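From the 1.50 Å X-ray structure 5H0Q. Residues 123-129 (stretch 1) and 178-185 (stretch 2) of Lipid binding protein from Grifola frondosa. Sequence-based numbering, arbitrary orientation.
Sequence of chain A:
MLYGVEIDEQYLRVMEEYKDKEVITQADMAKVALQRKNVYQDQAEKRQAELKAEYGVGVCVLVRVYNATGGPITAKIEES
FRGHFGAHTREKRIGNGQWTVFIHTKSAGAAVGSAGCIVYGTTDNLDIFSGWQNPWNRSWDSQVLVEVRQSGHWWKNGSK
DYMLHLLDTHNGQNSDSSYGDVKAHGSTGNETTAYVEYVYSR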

ATOM      1  N   THR A 123       1.637  -9.501  11.622  1.00 30.45           N
ATOM      2  CA  THR A 123       2.033 -10.537  12.567  1.00 30.12           C
ATOM      3  C   THR A 123       0.952 -10.814  13.597  1.00 35.17           C
ATOM      4  O   THR A 123       0.958 -11.894  14.199  1.00 41.90           O
ATOM      5  CB  THR A 123       3.325 -10.137  13.289  1.00 33.52           C
ATOM      6  OG1 THR A 123       3.182  -8.812  13.809  1.00 41.29           O
ATOM      7  CG2 THR A 123       4.497 -10.188  12.337  1.00 42.74           C
ATOM      8  N   ASP A 124       0.049  -9.858  13.829  1.00 36.14           N
ATOM      9  CA  ASP A 124      -1.073 -10.079  14.733  1.00 43.31           C
ATOM     10  C   ASP A 124      -2.332 -10.502  13.989  1.00 37.26           C
ATOM     11  O   ASP A 124      -3.448 -10.322  14.495  1.00 34.20           O
ATOM     12  CB  ASP A 124      -1.326  -8.844  15.607  1.00 41.21           C
ATOM     13  CG  ASP A 124      -1.463  -7.573  14.828  1.00 43.65           C
ATOM     14  OD1 ASP A 124      -1.112  -7.557  13.635  1.00 35.23           O
ATOM     15  OD2 ASP A 124      -1.885  -6.562  15.424  1.00 47.07           O
ATOM     16  N   ASN A 125      -2.163 -11.092  12.800  1.00 26.98           N
ATOM     17  CA  ASN A 125      -3.213 -11.868  12.138  1.00 26.50           C
ATOM     18  C   ASN A 125      -4.357 -10.984  11.682  1.00 22.34           C
ATOM     19  O   ASN A 125      -5.532 -11.364  11.786  1.00 26.55           O
ATOM     20  CB  ASN A 125      -3.730 -12.994  13.038  1.00 40.79           C
ATOM     21  CG  ASN A 125      -2.733 -14.114  13.180  1.00 66.82           C
ATOM     22  OD1 ASN A 125      -2.149 -14.557  12.191  1.00 71.54           O
ATOM     23  ND2 ASN A 125      -2.511 -14.566  14.407  1.00 83.36           N
ATOM     24  N   LEU A 126      -3.980  -9.813  11.149  1.00 22.04           N
ATOM     25  CA  LEU A 126      -4.846  -8.930  10.399  1.00 24.36           C
ATOM     26  C   LEU A 126      -4.409  -8.942   8.938  1.00 23.83           C
ATOM     27  O   LEU A 126      -3.237  -9.168   8.617  1.00 25.13           O
ATOM     28  CB  LEU A 126      -4.795  -7.489  10.947  1.00 27.54           C
ATOM     29  CG  LEU A 126      -5.253  -7.361  12.404  1.00 34.28           C
ATOM     30  CD1 LEU A 126      -5.196  -5.917  12.837  1.00 40.49           C
ATOM     31  CD2 LEU A 126      -6.657  -7.921  12.626  1.00 35.48           C
ATOM     32  N   ASP A 127      -5.362  -8.720   8.055  1.00 23.98           N
ATOM     33  CA  ASP A 127      -5.083  -8.511   6.646  1.00 20.96           C
ATOM     34  C   ASP A 127      -5.510  -7.105   6.278  1.00 22.96           C
ATOM     35  O   ASP A 127      -6.560  -6.620   6.732  1.00 23.86           O
ATOM     36  CB  ASP A 127      -5.817  -9.516   5.757  1.00 25.58           C
ATOM     37  CG  ASP A 127      -5.112 -10.851   5.667  1.00 31.92           C
ATOM     38  OD1 ASP A 127      -3.969 -10.965   6.134  1.00 32.79           O
ATOM     39  OD2 ASP A 127      -5.713 -11.798   5.125  1.00 26.90           O
ATOM     40  N   ILE A 128      -4.700  -6.467   5.436  1.00 20.82           N
ATOM     41  CA  ILE A 128      -4.971  -5.116   4.995  1.00 21.74           C
ATOM     42  C   ILE A 128      -5.214  -5.169   3.501  1.00 22.63           C
ATOM     43  O   ILE A 128      -4.277  -5.425   2.739  1.00 24.76           O
ATOM     44  CB  ILE A 128      -3.817  -4.170   5.306  1.00 19.88           C
ATOM     45  CG1 ILE A 128      -3.474  -4.192   6.784  1.00 21.42           C
ATOM     46  CG2 ILE A 128      -4.204  -2.766   4.854  1.00 21.99           C
ATOM     47  CD1 ILE A 128      -2.169  -3.517   7.135  1.00 23.19           C
ATOM     48  N   PHE A 129      -6.442  -4.871   3.084  1.00 23.53           N
ATOM     49  CA  PHE A 129      -6.787  -4.738   1.670  1.00 20.96           C
ATOM     50  C   PHE A 129      -6.419  -3.338   1.192  1.00 20.76           C
ATOM     51  O   PHE A 129      -6.836  -2.348   1.792  1.00 22.21           O
ATOM     52  CB  PHE A 129      -8.284  -4.990   1.502  1.00 25.61           C
ATOM     53  CG  PHE A 129      -8.807  -4.813   0.101  1.00 24.63           C
ATOM     54  CD1 PHE A 129      -9.064  -3.548  -0.395  1.00 29.09           C
ATOM     55  CD2 PHE A 129      -9.091  -5.906  -0.699  1.00 31.18           C
ATOM     56  CE1 PHE A 129      -9.564  -3.366  -1.672  1.00 27.07           C
ATOM     57  CE2 PHE A 129      -9.606  -5.735  -1.986  1.00 32.20           C
ATOM     58  CZ  PHE A 129      -9.853  -4.458  -2.465  1.00 27.03           C
ATOM     59  N   SER A 178      -9.566   1.261  10.195  1.00 29.83           N
ATOM     60  CA  SER A 178      -8.905   0.801  11.418  1.00 29.15           C
ATOM     61  C   SER A 178      -9.519  -0.508  11.887  1.00 27.18           C
ATOM     62  O   SER A 178     -10.746  -0.647  11.901  1.00 29.50           O
ATOM     63  CB  SER A 178      -9.005   1.824  12.558  1.00 50.78           C
ATOM     64  OG  SER A 178      -8.320   3.026  12.256  1.00 73.92           O
ATOM     65  N   TYR A 179      -8.668  -1.444  12.324  1.00 25.94           N
ATOM     66  CA  TYR A 179      -9.154  -2.659  12.973  1.00 26.56           C
ATOM     67  C   TYR A 179      -8.121  -3.098  13.999  1.00 25.56           C
ATOM     68  O   TYR A 179      -6.926  -3.106  13.725  1.00 26.24           O
ATOM     69  CB  TYR A 179      -9.421  -3.771  11.958  1.00 29.46           C
ATOM     70  CG  TYR A 179     -10.149  -4.944  12.563  1.00 31.28           C
ATOM     71  CD1 TYR A 179     -11.526  -5.065  12.448  1.00 30.01           C
ATOM     72  CD2 TYR A 179      -9.462  -5.916  13.258  1.00 36.44           C
ATOM     73  CE1 TYR A 179     -12.206  -6.131  13.009  1.00 32.52           C
ATOM     74  CE2 TYR A 179     -10.133  -6.991  13.838  1.00 37.33           C
ATOM     75  CZ  TYR A 179     -11.495  -7.094  13.701  1.00 33.92           C
ATOM     76  OH  TYR A 179     -12.165  -8.150  14.262  1.00 37.92           O
ATOM     77  N   GLY A 180      -8.583  -3.464  15.185  1.00 28.50           N
ATOM     78  CA  GLY A 180      -7.640  -3.760  16.246  1.00 32.33           C
ATOM     79  C   GLY A 180      -6.757  -2.563  16.533  1.00 29.19           C
ATOM     80  O   GLY A 180      -7.230  -1.437  16.708  1.00 33.40           O
ATOM     81  N   ASP A 181      -5.445  -2.793  16.553  1.00 25.84           N
ATOM     82  CA  ASP A 181      -4.482  -1.739  16.832  1.00 27.14           C
ATOM     83  C   ASP A 181      -3.978  -1.057  15.563  1.00 27.82           C
ATOM     84  O   ASP A 181      -3.209  -0.091  15.668  1.00 30.28           O
ATOM     85  CB  ASP A 181      -3.264  -2.299  17.588  1.00 25.47           C
ATOM     86  CG  ASP A 181      -3.605  -2.814  18.983  1.00 31.95           C
ATOM     87  OD1 ASP A 181      -4.420  -2.203  19.690  1.00 29.00           O
ATOM     88  OD2 ASP A 181      -3.022  -3.843  19.370  1.00 32.97           O
ATOM     89  N   VAL A 182      -4.359  -1.567  14.381  1.00 27.78           N
ATOM     90  CA  VAL A 182      -3.754  -1.192  13.101  1.00 25.45           C
ATOM     91  C   VAL A 182      -4.647  -0.210  12.362  1.00 26.88           C
ATOM     92  O   VAL A 182      -5.880  -0.335  12.352  1.00 26.39           O
ATOM     93  CB  VAL A 182      -3.498  -2.442  12.242  1.00 26.20           C
ATOM     94  CG1 VAL A 182      -3.019  -2.062  10.828  1.00 30.08           C
ATOM     95  CG2 VAL A 182      -2.476  -3.320  12.914  1.00 28.08           C
ATOM     96  N   LYS A 183      -4.007   0.754  11.711  1.00 26.59           N
ATOM     97  CA  LYS A 183      -4.656   1.727  10.861  1.00 28.20           C
ATOM     98  C   LYS A 183      -4.074   1.655   9.460  1.00 22.29           C
ATOM     99  O   LYS A 183      -2.888   1.335   9.260  1.00 22.66           O
ATOM    100  CB  LYS A 183      -4.474   3.136  11.410  1.00 28.02           C
ATOM    101  CG  LYS A 183      -5.040   3.357  12.791  1.00 58.33           C
ATOM    102  CD  LYS A 183      -4.730   4.753  13.306  1.00 93.53           C
ATOM    103  CE  LYS A 183      -3.323   4.845  13.879  1.00116.28           C
ATOM    104  NZ  LYS A 183      -3.185   4.065  15.141  1.00125.69           N
ATOM    105  N   ALA A 184      -4.920   1.949   8.487  1.00 26.83           N
ATOM    106  CA  ALA A 184      -4.496   2.032   7.108  1.00 23.34           C
ATOM    107  C   ALA A 184      -5.045   3.311   6.507  1.00 24.06           C
ATOM    108  O   ALA A 184      -6.156   3.742   6.840  1.00 25.66           O
ATOM    109  CB  ALA A 184      -4.972   0.848   6.288  1.00 25.61           C
ATOM    110  N   HIS A 185      -4.252   3.866   5.582  1.00 24.44           N
ATOM    111  CA  HIS A 185      -4.595   5.076   4.856  1.00 28.06           C
ATOM    112  C   HIS A 185      -4.170   4.897   3.411  1.00 22.78           C
ATOM    113  O   HIS A 185      -3.067   4.416   3.145  1.00 24.62           O
ATOM    114  CB  HIS A 185      -3.904   6.317   5.435  1.00 34.92           C
ATOM    115  CG  HIS A 185      -4.199   7.571   4.661  1.00 27.56           C
ATOM    116  ND1 HIS A 185      -5.370   8.269   4.819  1.00 31.71           N
ATOM    117  CD2 HIS A 185      -3.507   8.210   3.692  1.00 37.12           C
ATOM    118  CE1 HIS A 185      -5.378   9.306   4.001  1.00 43.51           C
ATOM    119  NE2 HIS A 185      -4.258   9.292   3.307  1.00 37.51           N
TER

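Two strands can pack against each other without sharing a single hydrogen bond, and this pair from a lipid binding protein is a compact example. Strands 126-129 and 182-185 run nearly parallel, 9° apart, but their axes come no closer than 8.8 Å. That is too far for backbone pairing and about right for interlocking side chains; no hydrogen bond crosses the contact, which buries 279 Å² summed over both sides.

Apolar packing does the work. Alternation along each strand sends Leu 126 and Ile 128 toward the partner from one side, Val 182 and Ala 184 from the other, while Lys 183 points away and remains exposed. Leu 126, with chi1 m and chi2 t, contributes most: its CD1 lies 3.8 Å from CG2 of Val 182, and its CD2 lies 3.5 Å from CD2 of Tyr 179, meeting that ring obliquely. Val 182 is shared, since its other methyl, CG1, sits 4.1 Å from CD1 of Ile 128. Further along, CG2 of Ile 128 reaches CB of Ala 184 at 4.0 Å; here the backbones approach more closely, with CA atoms 7.5 Å apart, and a branched side chain meets a single methyl.

Polar groups are accommodated at the margin. CD1 of Leu 126 also touches the backbone O of Tyr 179 at 3.4 Å, but that oxygen already accepts a hydrogen bond from N of Val 182 (3.1 Å), closing a type II' turn. Gly 180 suits this turn because its phi is positive, and a CB there would stand 3.6 Å from CD1 of Leu 126. Asp 124 brings OD2 to 4.1 Å from CG2 of Val 182, a van der Waals contact only; this carboxylate oxygen is hydrogen-bonded elsewhere in the structure, so it can border the apolar cluster without being left unsatisfied.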